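Local structure of ORF12 (Lactococcus phage p2, 3D8L) at residues V44-Y49 / S62-F67. The protein probably acts as a chaperone for the phage tape measure protein, perhaps keeping it in solution while the tail is assembled. The protein carries 1 engineered substitution. Sequence-based numbering, arbitrary orientation.
Sequences VQYGLY and SDFSDF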
loop_
_atom_site.group_PDB
_atom_site.type_symbol
_atom_site.label_atom_id
_atom_site.label_comp_id
_atom_site.label_asym_id
_atom_site.label_seq_id
_atom_site.Cartn_x
_atom_site.Cartn_y
_atom_site.Cartn_z
ATOM N N VAL A 44 -13.235 10.943 16.477
ATOM C CA VAL A 44 -12.935 10.571 15.091
ATOM C C VAL A 44 -12.407 9.150 15.021
ATOM O O VAL A 44 -12.903 8.372 14.238
ATOM C CB VAL A 44 -11.941 11.514 14.443
ATOM C CG1 VAL A 44 -11.682 11.066 13.041
ATOM C CG2 VAL A 44 -12.466 12.947 14.482
ATOM N N GLN A 45 -11.442 8.814 15.872
ATOM C CA GLN A 45 -10.890 7.463 15.941
ATOM C C GLN A 45 -11.976 6.384 15.936
ATOM O O GLN A 45 -11.950 5.457 15.108
ATOM C CB GLN A 45 -10.003 7.286 17.184
ATOM C CG GLN A 45 -9.376 5.906 17.221
ATOM C CD GLN A 45 -8.334 5.678 18.305
ATOM O OE1 GLN A 45 -7.550 4.738 18.205
ATOM N NE2 GLN A 45 -8.342 6.502 19.354
ATOM N N TYR A 46 -12.924 6.497 16.857
ATOM C CA TYR A 46 -13.907 5.404 17.047
ATOM C C TYR A 46 -14.936 5.468 15.968
ATOM O O TYR A 46 -15.375 4.420 15.487
ATOM C CB TYR A 46 -14.609 5.452 18.412
ATOM C CG TYR A 46 -15.455 4.245 18.745
ATOM C CD1 TYR A 46 -15.038 2.962 18.446
ATOM C CD2 TYR A 46 -16.659 4.385 19.413
ATOM C CE1 TYR A 46 -15.822 1.855 18.778
ATOM C CE2 TYR A 46 -17.452 3.288 19.716
ATOM C CZ TYR A 46 -17.020 2.032 19.398
ATOM O OH TYR A 46 -17.777 0.944 19.724
ATOM N N GLY A 47 -15.299 6.698 15.591
ATOM C CA GLY A 47 -16.234 6.957 14.484
ATOM C C GLY A 47 -15.751 6.410 13.156
ATOM O O GLY A 47 -16.501 5.770 12.422
ATOM N N LEU A 48 -14.478 6.647 12.870
ATOM C CA LEU A 48 -13.844 6.165 11.643
ATOM C C LEU A 48 -13.735 4.637 11.721
ATOM O O LEU A 48 -13.969 3.943 10.730
ATOM C CB LEU A 48 -12.453 6.799 11.475
ATOM C CG LEU A 48 -12.038 7.182 10.073
ATOM C CD1 LEU A 48 -10.559 7.569 10.034
ATOM C CD2 LEU A 48 -12.320 6.024 9.133
ATOM N N TYR A 49 -13.384 4.117 12.900
ATOM C CA TYR A 49 -13.264 2.675 13.053
ATOM C C TYR A 49 -14.589 2.025 12.690
ATOM O O TYR A 49 -14.649 1.080 11.903
ATOM C CB TYR A 49 -12.916 2.288 14.489
ATOM C CG TYR A 49 -12.991 0.797 14.707
ATOM C CD1 TYR A 49 -12.005 -0.019 14.232
ATOM C CD2 TYR A 49 -14.065 0.209 15.330
ATOM C CE1 TYR A 49 -12.058 -1.366 14.390
ATOM C CE2 TYR A 49 -14.130 -1.166 15.487
ATOM C CZ TYR A 49 -13.113 -1.950 15.021
ATOM O OH TYR A 49 -13.096 -3.335 15.167
ATOM N N SER A 62 -25.442 2.986 17.797
ATOM C CA SER A 62 -25.665 2.826 19.213
ATOM C C SER A 62 -24.347 2.529 19.940
ATOM O O SER A 62 -24.156 2.960 21.077
ATOM C CB SER A 62 -26.720 1.758 19.463
ATOM O OG SER A 62 -26.184 0.497 19.207
ATOM N N ASP A 63 -23.428 1.816 19.296
ATOM C CA ASP A 63 -22.152 1.556 19.937
ATOM C C ASP A 63 -21.466 2.888 20.214
ATOM O O ASP A 63 -20.915 3.112 21.304
ATOM C CB ASP A 63 -21.278 0.621 19.085
ATOM C CG ASP A 63 -21.508 -0.870 19.418
ATOM O OD1 ASP A 63 -22.509 -1.183 20.127
ATOM O OD2 ASP A 63 -20.690 -1.730 18.991
ATOM N N PHE A 64 -21.534 3.775 19.216
ATOM C CA PHE A 64 -20.926 5.098 19.292
ATOM C C PHE A 64 -21.698 5.934 20.309
ATOM O O PHE A 64 -21.135 6.669 21.099
ATOM C CB PHE A 64 -20.969 5.760 17.919
ATOM C CG PHE A 64 -20.096 6.977 17.801
ATOM C CD1 PHE A 64 -18.729 6.847 17.587
ATOM C CD2 PHE A 64 -20.639 8.255 17.900
ATOM C CE1 PHE A 64 -17.919 7.970 17.478
ATOM C CE2 PHE A 64 -19.836 9.387 17.795
ATOM C CZ PHE A 64 -18.482 9.252 17.571
ATOM N N SER A 65 -23.003 5.812 20.293
ATOM C CA SER A 65 -23.807 6.524 21.250
ATOM C C SER A 65 -23.375 6.244 22.693
ATOM O O SER A 65 -23.265 7.165 23.507
ATOM C CB SER A 65 -25.254 6.140 21.037
ATOM O OG SER A 65 -26.063 6.955 21.821
ATOM N N ASP A 66 -23.116 4.975 22.999
ATOM C CA ASP A 66 -22.624 4.573 24.335
ATOM C C ASP A 66 -21.237 5.147 24.635
ATOM O O ASP A 66 -20.912 5.510 25.759
ATOM C CB ASP A 66 -22.501 3.055 24.451
ATOM C CG ASP A 66 -23.816 2.339 24.339
ATOM O OD1 ASP A 66 -24.899 2.967 24.349
ATOM O OD2 ASP A 66 -23.743 1.110 24.257
ATOM N N PHE A 67 -20.401 5.186 23.612
ATOM C CA PHE A 67 -19.122 5.837 23.724
ATOM C C PHE A 67 -19.290 7.287 24.101
ATOM O O PHE A 67 -18.475 7.821 24.837
ATOM C CB PHE A 67 -18.365 5.739 22.428
ATOM C CG PHE A 67 -17.286 6.728 22.303
ATOM C CD1 PHE A 67 -16.125 6.581 23.005
ATOM C CD2 PHE A 67 -17.419 7.818 21.461
ATOM C CE1 PHE A 67 -15.112 7.523 22.861
ATOM C CE2 PHE A 67 -16.419 8.739 21.319
ATOM C CZ PHE A 67 -15.278 8.607 22.009
#
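The first torsion sets CG anti to the backbone N in both Y46 (chi1 -171°) and F64, and the two side chains slide past each other in opposite directions, Y46 CD2 lying 3.7 Å from F64 CD1. The same Y46 CD2 also meets F67 CB at 3.7 Å. Y46 turns its ring edge toward the face of F67 in an offset edge-to-face pair, centroids 5.5 Å apart and planes at 63°. G47 has no side chain, and the ring of F64 comes close to the backbone there, F64 CE1 lying 3.5 Å from G47 N; the CA atoms of G47 and F64 are 7.0 Å apart. The contact joins helices 37-53 and 57-70, consecutive in the chain, as an antiparallel helical hairpin whose local axes run 10.5 Å apart at 169°. A tyrosine is long enough to span this gap: Y46 OH comes to 3.6 Å from D63 CB, while the D63 carboxylate forms a salt bridge with K59. Near the plane of the Y46 ring, D63 O faces its edge. The flat, apolar rings of F64 and F67 suit a buried interface rich in aromatic neighbours: F64 packs edge-to-face with F43 of helix 37-53, and beyond the hairpin it touches I14 of helix 7-15, while F73 meets the rings of both Y46 and F67.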